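Local coordinates for protein cytosolic IMP-GMP specific 5'-nucleotidase (Legionella pneumophila subsp. pneumophila, PDB 4OHF) that probably hydrolyses the 5'-phosphate of purine nucleoside monophosphates such as IMP and GMP, as a magnesium-dependent cytosolic nucleotidase of the HAD superfamily, at residues 80-90 with 105-116; 92-100 with 137-145. One frame throughout, in Å; residues are numbered along the deposited sequence.

Contact 1. Residues 80-90 with 105-116. With 5GP (guanosine-5'-monophosphate), chain E.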
loop_
_atom_site.group_PDB
_atom_site.type_symbol
_atom_site.label_atom_id
_atom_site.label_comp_id
_atom_site.label_asym_id
_atom_site.label_seq_id
_atom_site.Cartn_x
_atom_site.Cartn_y
_atom_site.Cartn_z
ATOM N N ASN B 80 -13.567 12.075 -17.679
ATOM C CA ASN B 80 -13.816 13.458 -17.266
ATOM C C ASN B 80 -12.530 14.234 -16.967
ATOM O O ASN B 80 -11.473 13.648 -16.724
ATOM C CB ASN B 80 -14.714 13.493 -16.020
ATOM C CG ASN B 80 -16.072 12.856 -16.257
ATOM O OD1 ASN B 80 -16.713 13.081 -17.288
ATOM N ND2 ASN B 80 -16.527 12.068 -15.287
ATOM N N ILE B 81 -12.633 15.558 -16.983
ATOM C CA ILE B 81 -11.498 16.414 -16.699
ATOM C C ILE B 81 -11.907 17.336 -15.565
ATOM O O ILE B 81 -12.941 17.990 -15.637
ATOM C CB ILE B 81 -11.096 17.231 -17.931
ATOM C CG1 ILE B 81 -10.731 16.282 -19.084
ATOM C CG2 ILE B 81 -9.909 18.136 -17.590
ATOM C CD1 ILE B 81 -10.305 17.004 -20.369
ATOM N N LEU B 82 -11.078 17.397 -14.525
ATOM C CA LEU B 82 -11.391 18.193 -13.343
ATOM C C LEU B 82 -10.461 19.340 -12.952
ATOM O O LEU B 82 -9.253 19.285 -13.170
ATOM C CB LEU B 82 -11.502 17.248 -12.146
ATOM C CG LEU B 82 -12.181 15.894 -12.405
ATOM C CD1 LEU B 82 -12.130 15.072 -11.141
ATOM C CD2 LEU B 82 -13.634 16.088 -12.845
ATOM N N LYS B 83 -11.059 20.364 -12.351
ATOM C CA LYS B 83 -10.367 21.549 -11.833
ATOM C C LYS B 83 -10.500 21.356 -10.308
ATOM O O LYS B 83 -11.593 21.502 -9.754
ATOM C CB LYS B 83 -11.117 22.825 -12.234
ATOM C CG LYS B 83 -10.264 24.062 -12.577
ATOM C CD LYS B 83 -9.376 24.550 -11.452
ATOM C CE LYS B 83 -8.641 25.825 -11.840
ATOM N NZ LYS B 83 -9.562 26.970 -12.070
ATOM N N LEU B 84 -9.407 21.032 -9.635
ATOM C CA LEU B 84 -9.453 20.798 -8.195
ATOM C C LEU B 84 -8.894 21.919 -7.330
ATOM O O LEU B 84 -8.095 22.730 -7.780
ATOM C CB LEU B 84 -8.710 19.505 -7.864
ATOM C CG LEU B 84 -9.421 18.156 -7.969
ATOM C CD1 LEU B 84 -10.465 18.145 -9.065
ATOM C CD2 LEU B 84 -8.370 17.100 -8.207
ATOM N N SER B 85 -9.323 21.951 -6.074
ATOM C CA SER B 85 -8.854 22.943 -5.113
ATOM C C SER B 85 -7.653 22.286 -4.488
ATOM O O SER B 85 -7.408 21.107 -4.732
ATOM C CB SER B 85 -9.893 23.177 -4.028
ATOM O OG SER B 85 -9.964 22.045 -3.168
ATOM N N ARG B 86 -6.915 23.021 -3.665
ATOM C CA ARG B 86 -5.725 22.445 -3.045
ATOM C C ARG B 86 -6.010 21.192 -2.224
ATOM O O ARG B 86 -5.126 20.371 -2.037
ATOM C CB ARG B 86 -4.995 23.473 -2.172
ATOM C CG ARG B 86 -5.712 23.887 -0.905
ATOM C CD ARG B 86 -4.714 23.982 0.263
ATOM N NE ARG B 86 -3.612 24.918 0.018
ATOM C CZ ARG B 86 -2.320 24.579 0.034
ATOM N NH1 ARG B 86 -1.966 23.320 0.282
ATOM N NH2 ARG B 86 -1.378 25.490 -0.206
ATOM N N TYR B 87 -7.235 21.032 -1.737
ATOM C CA TYR B 87 -7.562 19.848 -0.952
ATOM C C TYR B 87 -8.324 18.822 -1.764
ATOM O O TYR B 87 -8.895 17.885 -1.216
ATOM C CB TYR B 87 -8.362 20.237 0.299
ATOM C CG TYR B 87 -7.541 21.041 1.281
ATOM C CD1 TYR B 87 -8.036 22.219 1.843
ATOM C CD2 TYR B 87 -6.241 20.649 1.604
ATOM C CE1 TYR B 87 -7.260 22.986 2.688
ATOM C CE2 TYR B 87 -5.457 21.409 2.447
ATOM C CZ TYR B 87 -5.970 22.580 2.982
ATOM O OH TYR B 87 -5.168 23.357 3.777
ATOM N N GLY B 88 -8.331 18.997 -3.077
ATOM C CA GLY B 88 -9.019 18.054 -3.934
ATOM C C GLY B 88 -10.506 18.291 -4.107
ATOM O O GLY B 88 -11.214 17.378 -4.507
ATOM N N ALA B 89 -10.986 19.495 -3.807
ATOM C CA ALA B 89 -12.404 19.790 -3.981
ATOM C C ALA B 89 -12.672 20.093 -5.452
ATOM O O ALA B 89 -11.928 20.844 -6.087
ATOM C CB ALA B 89 -12.808 20.974 -3.122
ATOM N N ILE B 90 -13.731 19.503 -5.997
ATOM C CA ILE B 90 -14.073 19.729 -7.389
ATOM C C ILE B 90 -14.702 21.103 -7.578
ATOM O O ILE B 90 -15.850 21.332 -7.207
ATOM C CB ILE B 90 -15.040 18.652 -7.913
ATOM C CG1 ILE B 90 -14.367 17.284 -7.844
ATOM C CG2 ILE B 90 -15.440 18.963 -9.355
ATOM C CD1 ILE B 90 -15.211 16.164 -8.375
ATOM N N GLN B 105 -22.724 16.310 -11.114
ATOM C CA GLN B 105 -21.403 16.134 -10.527
ATOM C C GLN B 105 -21.547 15.357 -9.228
ATOM O O GLN B 105 -20.813 14.394 -8.980
ATOM C CB GLN B 105 -20.748 17.487 -10.253
ATOM C CG GLN B 105 -19.332 17.378 -9.720
ATOM C CD GLN B 105 -18.719 18.727 -9.410
ATOM O OE1 GLN B 105 -18.501 19.552 -10.309
ATOM N NE2 GLN B 105 -18.439 18.966 -8.128
ATOM N N LYS B 106 -22.503 15.776 -8.404
ATOM C CA LYS B 106 -22.742 15.105 -7.135
ATOM C C LYS B 106 -23.224 13.682 -7.337
ATOM O O LYS B 106 -23.015 12.828 -6.482
ATOM C CB LYS B 106 -23.741 15.886 -6.288
ATOM C CG LYS B 106 -23.059 16.875 -5.349
ATOM C CD LYS B 106 -22.078 16.151 -4.405
ATOM C CE LYS B 106 -21.216 17.129 -3.608
ATOM N NZ LYS B 106 -22.042 18.066 -2.791
ATOM N N LYS B 107 -23.857 13.425 -8.474
ATOM C CA LYS B 107 -24.332 12.083 -8.777
ATOM C C LYS B 107 -23.131 11.179 -9.030
ATOM O O LYS B 107 -23.038 10.083 -8.469
ATOM C CB LYS B 107 -25.217 12.089 -10.026
ATOM C CG LYS B 107 -26.391 13.058 -9.970
ATOM C CD LYS B 107 -27.345 12.748 -8.823
ATOM C CE LYS B 107 -28.535 13.691 -8.848
ATOM N NZ LYS B 107 -29.241 13.622 -10.159
ATOM N N ILE B 108 -22.208 11.660 -9.864
ATOM C CA ILE B 108 -21.009 10.913 -10.230
ATOM C C ILE B 108 -19.966 10.698 -9.134
ATOM O O ILE B 108 -19.485 9.577 -8.949
ATOM C CB ILE B 108 -20.278 11.574 -11.427
ATOM C CG1 ILE B 108 -21.223 11.683 -12.622
ATOM C CG2 ILE B 108 -19.044 10.753 -11.811
ATOM C CD1 ILE B 108 -20.566 12.247 -13.881
ATOM N N TYR B 109 -19.608 11.752 -8.407
ATOM C CA TYR B 109 -18.577 11.616 -7.383
ATOM C C TYR B 109 -19.039 11.351 -5.957
ATOM O O TYR B 109 -18.225 11.011 -5.089
ATOM C CB TYR B 109 -17.642 12.829 -7.431
ATOM C CG TYR B 109 -16.980 12.962 -8.779
ATOM C CD1 TYR B 109 -17.543 13.753 -9.777
ATOM C CD2 TYR B 109 -15.860 12.203 -9.098
ATOM C CE1 TYR B 109 -17.013 13.773 -11.058
ATOM C CE2 TYR B 109 -15.323 12.216 -10.376
ATOM C CZ TYR B 109 -15.907 12.999 -11.354
ATOM O OH TYR B 109 -15.407 12.986 -12.636
ATOM N N ARG B 110 -20.337 11.498 -5.716
ATOM C CA ARG B 110 -20.905 11.244 -4.393
ATOM C C ARG B 110 -20.022 11.871 -3.309
ATOM O O ARG B 110 -19.769 11.269 -2.261
ATOM C CB ARG B 110 -21.012 9.732 -4.160
ATOM C CG ARG B 110 -22.254 9.300 -3.400
ATOM C CD ARG B 110 -23.463 9.217 -4.317
ATOM N NE ARG B 110 -23.271 8.207 -5.355
ATOM C CZ ARG B 110 -24.216 7.821 -6.210
ATOM N NH1 ARG B 110 -25.431 8.362 -6.156
ATOM N NH2 ARG B 110 -23.949 6.888 -7.116
ATOM N N SER B 111 -19.549 13.081 -3.591
ATOM C CA SER B 111 -18.683 13.836 -2.692
ATOM C C SER B 111 -18.186 15.046 -3.471
ATOM O O SER B 111 -18.449 15.167 -4.671
ATOM C CB SER B 111 -17.486 12.983 -2.248
ATOM O OG SER B 111 -16.655 13.693 -1.345
ATOM N N ILE B 112 -17.491 15.949 -2.791
ATOM C CA ILE B 112 -16.953 17.124 -3.458
ATOM C C ILE B 112 -15.441 16.920 -3.586
ATOM O O ILE B 112 -14.787 17.534 -4.433
ATOM C CB ILE B 112 -17.245 18.421 -2.657
ATOM C CG1 ILE B 112 -16.883 19.655 -3.495
ATOM C CG2 ILE B 112 -16.452 18.427 -1.351
ATOM C CD1 ILE B 112 -17.752 19.851 -4.727
ATOM N N TYR B 113 -14.903 16.033 -2.747
ATOM C CA TYR B 113 -13.473 15.733 -2.739
ATOM C C TYR B 113 -13.155 14.442 -3.496
ATOM O O TYR B 113 -13.946 13.504 -3.492
ATOM C CB TYR B 113 -12.954 15.602 -1.300
ATOM C CG TYR B 113 -13.268 16.770 -0.383
ATOM C CD1 TYR B 113 -14.243 16.657 0.606
ATOM C CD2 TYR B 113 -12.571 17.979 -0.483
ATOM C CE1 TYR B 113 -14.517 17.713 1.474
ATOM C CE2 TYR B 113 -12.838 19.041 0.379
ATOM C CZ TYR B 113 -13.813 18.898 1.356
ATOM O OH TYR B 113 -14.082 19.935 2.221
ATOM N N VAL B 114 -11.987 14.400 -4.133
ATOM C CA VAL B 114 -11.552 13.225 -4.888
ATOM C C VAL B 114 -10.220 12.768 -4.319
ATOM O O VAL B 114 -9.420 13.588 -3.864
ATOM C CB VAL B 114 -11.371 13.540 -6.403
ATOM C CG1 VAL B 114 -12.673 14.057 -6.988
ATOM C CG2 VAL B 114 -10.274 14.562 -6.600
ATOM N N ASP B 115 -9.976 11.465 -4.341
ATOM C CA ASP B 115 -8.730 10.934 -3.805
ATOM C C ASP B 115 -7.713 10.760 -4.919
ATOM O O ASP B 115 -7.819 9.821 -5.708
ATOM C CB ASP B 115 -8.979 9.582 -3.141
ATOM C CG ASP B 115 -7.853 9.171 -2.214
ATOM O OD1 ASP B 115 -6.678 9.472 -2.513
ATOM O OD2 ASP B 115 -8.150 8.532 -1.184
ATOM N N LEU B 116 -6.731 11.659 -4.980
ATOM C CA LEU B 116 -5.701 11.590 -6.018
ATOM C C LEU B 116 -4.878 10.331 -5.833
ATOM O O LEU B 116 -4.209 9.875 -6.754
ATOM C CB LEU B 116 -4.780 12.821 -5.981
ATOM C CG LEU B 116 -5.335 14.213 -6.349
ATOM C CD1 LEU B 116 -5.953 14.185 -7.732
ATOM C CD2 LEU B 116 -6.374 14.645 -5.317
HETATM P P 5GP E . -1.315 13.152 4.351
HETATM O O1P 5GP E . -0.099 12.311 4.564
HETATM O O2P 5GP E . -1.077 14.593 4.739
HETATM O O3P 5GP E . -2.533 12.614 5.095
HETATM O "O5'" 5GP E . -1.740 13.082 2.801
HETATM C "C5'" 5GP E . -0.852 13.502 1.762
HETATM C "C4'" 5GP E . -1.524 14.513 0.838
HETATM O "O4'" 5GP E . -2.064 15.693 1.444
HETATM C "C3'" 5GP E . -0.656 15.069 -0.312
HETATM O "O3'" 5GP E . -0.170 14.051 -1.245
HETATM C "C2'" 5GP E . -1.623 16.066 -0.915
HETATM O "O2'" 5GP E . -2.386 15.425 -2.004
HETATM C "C1'" 5GP E . -2.487 16.515 0.302
HETATM N N9 5GP E . -2.323 17.996 0.649
HETATM C C8 5GP E . -2.954 19.057 0.111
HETATM N N7 5GP E . -2.543 20.223 0.683
HETATM C C5 5GP E . -1.617 19.874 1.620
HETATM C C6 5GP E . -0.819 20.586 2.553
HETATM O O6 5GP E . -0.902 21.837 2.615
HETATM N N1 5GP E . 0.045 19.889 3.385
HETATM C C2 5GP E . 0.151 18.540 3.335
HETATM N N2 5GP E . 1.003 17.886 4.162
HETATM N N3 5GP E . -0.614 17.814 2.432
HETATM C C4 5GP E . -1.488 18.468 1.589
#
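Ile90 lays its CD1 methyl over one face of the Tyr109 ring, 3.8 Å from the ring centroid, in a CH-pi contact. With CG1 anti to the carbonyl carbon (chi1 -62°), the long branch crosses the ring at about a right angle, and CD1 also meets Val114 CG1 at 3.6 Å. The short branch, CG2, packs on the Gln105 amide. Leu84 CD2 touches Val114 CG2 (3.6 Å) and meets Leu116 CD1 tip to tip.

Two backbone bonds set the spacing from which Ile90 and Val114 meet: Ile90 N donates to Ile112 O (2.7 Å) and Val114 N to Gly88 O (3.1 Å), flanking Ala89 and Tyr113, a non-hydrogen-bonded antiparallel pair. Behind them lies the type I turn Ser85-Gly88, where glycine suits the positive phi. Ser85 OG accepts from Tyr87 N, an ST turn, and from Ala89 N at 2.8 Å.

The turn carries Arg86 and Tyr87 to GMP. Arg86 NH1 makes a weak hydrogen bond to guanine N7 (3.2 Å), while Glu416 takes its NE in a salt bridge and Asp424 of the second subunit holds the Tyr87 hydroxyl. Arg86 of that subunit also bonds this nucleotide, so purine recognition is shared across a subunit interface, consistent with an allosteric site.

Contact 2. Residues 92-100 with 137-145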
loop_
_atom_site.group_PDB
_atom_site.type_symbol
_atom_site.label_atom_id
_atom_site.label_comp_id
_atom_site.label_asym_id
_atom_site.label_seq_id
_atom_site.Cartn_x
_atom_site.Cartn_y
_atom_site.Cartn_z
ATOM N N LEU B 92 -14.802 22.570 -10.678
ATOM C CA LEU B 92 -15.594 22.390 -11.883
ATOM C C LEU B 92 -15.119 21.194 -12.698
ATOM O O LEU B 92 -13.968 20.781 -12.602
ATOM C CB LEU B 92 -15.631 23.681 -12.709
ATOM C CG LEU B 92 -14.370 24.399 -13.156
ATOM C CD1 LEU B 92 -13.728 23.606 -14.261
ATOM C CD2 LEU B 92 -14.735 25.790 -13.658
ATOM N N SER B 93 -16.031 20.617 -13.472
ATOM C CA SER B 93 -15.709 19.444 -14.263
ATOM C C SER B 93 -16.384 19.373 -15.628
ATOM O O SER B 93 -17.425 19.986 -15.865
ATOM C CB SER B 93 -16.051 18.182 -13.467
ATOM O OG SER B 93 -17.423 18.164 -13.110
ATOM N N TYR B 94 -15.765 18.608 -16.520
ATOM C CA TYR B 94 -16.274 18.411 -17.864
ATOM C C TYR B 94 -16.154 16.935 -18.259
ATOM O O TYR B 94 -15.235 16.231 -17.822
ATOM C CB TYR B 94 -15.475 19.248 -18.879
ATOM C CG TYR B 94 -15.724 20.746 -18.873
ATOM C CD1 TYR B 94 -15.335 21.540 -17.795
ATOM C CD2 TYR B 94 -16.334 21.372 -19.962
ATOM C CE1 TYR B 94 -15.551 22.923 -17.800
ATOM C CE2 TYR B 94 -16.553 22.753 -19.980
ATOM C CZ TYR B 94 -16.162 23.520 -18.897
ATOM O OH TYR B 94 -16.403 24.878 -18.890
ATOM N N HIS B 95 -17.110 16.465 -19.055
ATOM C CA HIS B 95 -17.058 15.103 -19.573
ATOM C C HIS B 95 -16.758 15.389 -21.040
ATOM O O HIS B 95 -17.644 15.778 -21.798
ATOM C CB HIS B 95 -18.402 14.391 -19.440
ATOM C CG HIS B 95 -18.398 12.994 -19.985
ATOM N ND1 HIS B 95 -17.803 11.937 -19.328
ATOM C CD2 HIS B 95 -18.876 12.491 -21.148
ATOM C CE1 HIS B 95 -17.915 10.845 -20.062
ATOM N NE2 HIS B 95 -18.562 11.154 -21.171
ATOM N N GLY B 96 -15.499 15.236 -21.429
ATOM C CA GLY B 96 -15.125 15.548 -22.791
ATOM C C GLY B 96 -15.144 17.057 -22.925
ATOM O O GLY B 96 -14.476 17.754 -22.162
ATOM N N THR B 97 -15.917 17.571 -23.872
ATOM C CA THR B 97 -16.005 19.013 -24.074
ATOM C C THR B 97 -17.202 19.572 -23.327
ATOM O O THR B 97 -17.241 20.755 -22.991
ATOM C CB THR B 97 -16.166 19.358 -25.566
ATOM O OG1 THR B 97 -15.063 18.816 -26.305
ATOM C CG2 THR B 97 -16.211 20.870 -25.762
ATOM N N LYS B 98 -18.178 18.710 -23.072
ATOM C CA LYS B 98 -19.396 19.107 -22.379
ATOM C C LYS B 98 -19.136 19.314 -20.888
ATOM O O LYS B 98 -18.510 18.474 -20.240
ATOM C CB LYS B 98 -20.479 18.032 -22.585
ATOM C CG LYS B 98 -21.840 18.349 -21.963
ATOM C CD LYS B 98 -22.552 19.490 -22.687
ATOM C CE LYS B 98 -22.916 19.110 -24.123
ATOM N NZ LYS B 98 -23.604 20.223 -24.857
ATOM N N GLN B 99 -19.607 20.435 -20.351
ATOM C CA GLN B 99 -19.427 20.718 -18.938
ATOM C C GLN B 99 -20.484 19.991 -18.128
ATOM O O GLN B 99 -21.652 20.001 -18.493
ATOM C CB GLN B 99 -19.543 22.218 -18.654
ATOM C CG GLN B 99 -19.452 22.544 -17.157
ATOM C CD GLN B 99 -19.613 24.021 -16.846
ATOM O OE1 GLN B 99 -20.581 24.648 -17.257
ATOM N NE2 GLN B 99 -18.668 24.576 -16.108
ATOM N N ILE B 100 -20.073 19.366 -17.030
ATOM C CA ILE B 100 -21.004 18.660 -16.161
ATOM C C ILE B 100 -21.673 19.671 -15.220
ATOM O O ILE B 100 -21.031 20.615 -14.760
ATOM C CB ILE B 100 -20.278 17.605 -15.317
ATOM C CG1 ILE B 100 -19.531 16.632 -16.233
ATOM C CG2 ILE B 100 -21.276 16.873 -14.448
ATOM C CD1 ILE B 100 -18.583 15.699 -15.516
ATOM N N GLY B 137 -10.215 15.048 -24.203
ATOM C CA GLY B 137 -11.567 15.559 -24.206
ATOM C C GLY B 137 -12.282 15.210 -25.495
ATOM O O GLY B 137 -13.382 14.667 -25.475
ATOM N N GLN B 138 -11.653 15.521 -26.625
ATOM C CA GLN B 138 -12.241 15.241 -27.931
ATOM C C GLN B 138 -12.436 13.750 -28.155
ATOM O O GLN B 138 -13.449 13.331 -28.707
ATOM C CB GLN B 138 -11.360 15.831 -29.024
ATOM C CG GLN B 138 -11.272 17.346 -28.955
ATOM C CD GLN B 138 -10.129 17.896 -29.784
ATOM O OE1 GLN B 138 -9.026 17.339 -29.775
ATOM N NE2 GLN B 138 -10.375 18.997 -30.493
ATOM N N LEU B 139 -11.469 12.952 -27.717
ATOM C CA LEU B 139 -11.552 11.517 -27.887
ATOM C C LEU B 139 -12.807 10.952 -27.228
ATOM O O LEU B 139 -13.538 10.181 -27.852
ATOM C CB LEU B 139 -10.304 10.836 -27.328
ATOM C CG LEU B 139 -9.008 11.160 -28.076
ATOM C CD1 LEU B 139 -7.864 10.331 -27.512
ATOM C CD2 LEU B 139 -9.185 10.869 -29.560
ATOM N N VAL B 140 -13.077 11.334 -25.981
ATOM C CA VAL B 140 -14.261 10.824 -25.301
ATOM C C VAL B 140 -15.524 11.349 -25.986
ATOM O O VAL B 140 -16.547 10.664 -26.019
ATOM C CB VAL B 140 -14.286 11.200 -23.794
ATOM C CG1 VAL B 140 -12.977 10.790 -23.121
ATOM C CG2 VAL B 140 -14.538 12.655 -23.631
ATOM N N ASP B 141 -15.456 12.557 -26.539
ATOM C CA ASP B 141 -16.600 13.121 -27.247
ATOM C C ASP B 141 -17.000 12.230 -28.415
ATOM O O ASP B 141 -18.185 12.097 -28.738
ATOM C CB ASP B 141 -16.264 14.498 -27.799
ATOM C CG ASP B 141 -16.488 15.594 -26.793
ATOM O OD1 ASP B 141 -16.391 16.784 -27.176
ATOM O OD2 ASP B 141 -16.763 15.262 -25.619
ATOM N N LEU B 142 -15.988 11.640 -29.048
ATOM C CA LEU B 142 -16.153 10.758 -30.201
ATOM C C LEU B 142 -16.561 9.362 -29.730
ATOM O O LEU B 142 -17.372 8.691 -30.371
ATOM C CB LEU B 142 -14.830 10.696 -30.981
ATOM C CG LEU B 142 -14.805 10.348 -32.473
ATOM C CD1 LEU B 142 -15.028 8.872 -32.654
ATOM C CD2 LEU B 142 -15.853 11.175 -33.214
ATOM N N LYS B 143 -15.990 8.936 -28.607
ATOM C CA LYS B 143 -16.294 7.634 -28.021
ATOM C C LYS B 143 -17.770 7.555 -27.638
ATOM O O LYS B 143 -18.355 6.475 -27.629
ATOM C CB LYS B 143 -15.418 7.401 -26.784
ATOM C CG LYS B 143 -15.954 6.381 -25.779
ATOM C CD LYS B 143 -15.898 4.951 -26.287
ATOM C CE LYS B 143 -16.442 4.005 -25.230
ATOM N NZ LYS B 143 -16.295 2.581 -25.611
ATOM N N ASP B 144 -18.367 8.701 -27.323
ATOM C CA ASP B 144 -19.774 8.752 -26.946
ATOM C C ASP B 144 -20.699 8.652 -28.155
ATOM O O ASP B 144 -21.859 8.275 -28.020
ATOM C CB ASP B 144 -20.086 10.046 -26.184
ATOM C CG ASP B 144 -19.622 10.008 -24.731
ATOM O OD1 ASP B 144 -19.105 8.965 -24.277
ATOM O OD2 ASP B 144 -19.785 11.033 -24.034
ATOM N N THR B 145 -20.193 8.995 -29.334
ATOM C CA THR B 145 -21.002 8.928 -30.544
ATOM C C THR B 145 -21.314 7.474 -30.905
ATOM O O THR B 145 -22.472 7.108 -31.101
ATOM C CB THR B 145 -20.286 9.601 -31.726
ATOM O OG1 THR B 145 -20.200 11.008 -31.484
ATOM C CG2 THR B 145 -21.049 9.355 -33.029
#
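Thr97 and Asp141 cross at about a right angle, and the carboxylate takes two donors from the one threonine. Thr97 OG1 donates to Asp141 OD1 at 2.6 Å, and Thr97 N donates to Asp141 OD2 at 3.0 Å. Each oxygen is met on its syn side, but the donors stand out of the carboxylate plane, by 35° for the hydroxyl and 24° for the amide. The threonine hydroxyl lies beside its own backbone N, anti to the carbonyl carbon (chi1 -58°), which lets both donors address a single carboxylate.

Gly96 comes just before, in the type II' turn from His95 to Lys98, a turn whose second position suits glycine through its positive phi. Having no side chain, it can bring its CA to 3.3 Å from Asp141 OD2 and into a CA-H...O contact with Gly137 O, also at 3.3 Å. Gly137 contributes its backbone carbonyl here; Gly96 is the residue whose bareness matters.

The second polar pair is arranged differently. His95 and Asp144 approach from opposite directions, with ring and carboxylate nearly coplanar and Asp144 OD2 at the ring edge. The bond from His95 NE2 to Asp144 OD2 (3.1 Å) is bent and weak. Outside the pair, the Asn80 side chain lies close to His95 ND1, where a hydrogen bond is probable, and Asp144 OD1 is bonded to the hydroxyl of Tyr153, whose ring also meets the imidazole almost perpendicularly.

Two acids near the C-terminal end of helix 129-143 would probably add to the negative end of its dipole; the donors of the hairpin tip may partly offset this, and Asp144 may raise the proton affinity of His95.

In the fold
The centres of the two contacts lie about 16 Å apart, and their segments alternate along the chain: 80-90, 92-100, 105-116, then 137-145. Both are built on the five-stranded antiparallel sheet, where strands 80-84 and 90-95 are neighbours, joined by backbone bonds such as Ile81 N to Tyr94 O (2.8 Å). Strand 98-99 leads directly into helix 102-109, so the hairpin of contact 2 continues into the helix of contact 1. The turn 95-98, at the far end of strand 90-95, meets helix 129-143, while the turn 85-88, joining strands 80-84 and 90-95 at their other end, carries Arg86 and Tyr87 to GMP. The magnesium ligands Asp23, Asp25 and Asp303 belong instead with the separate ten-stranded mixed sheet.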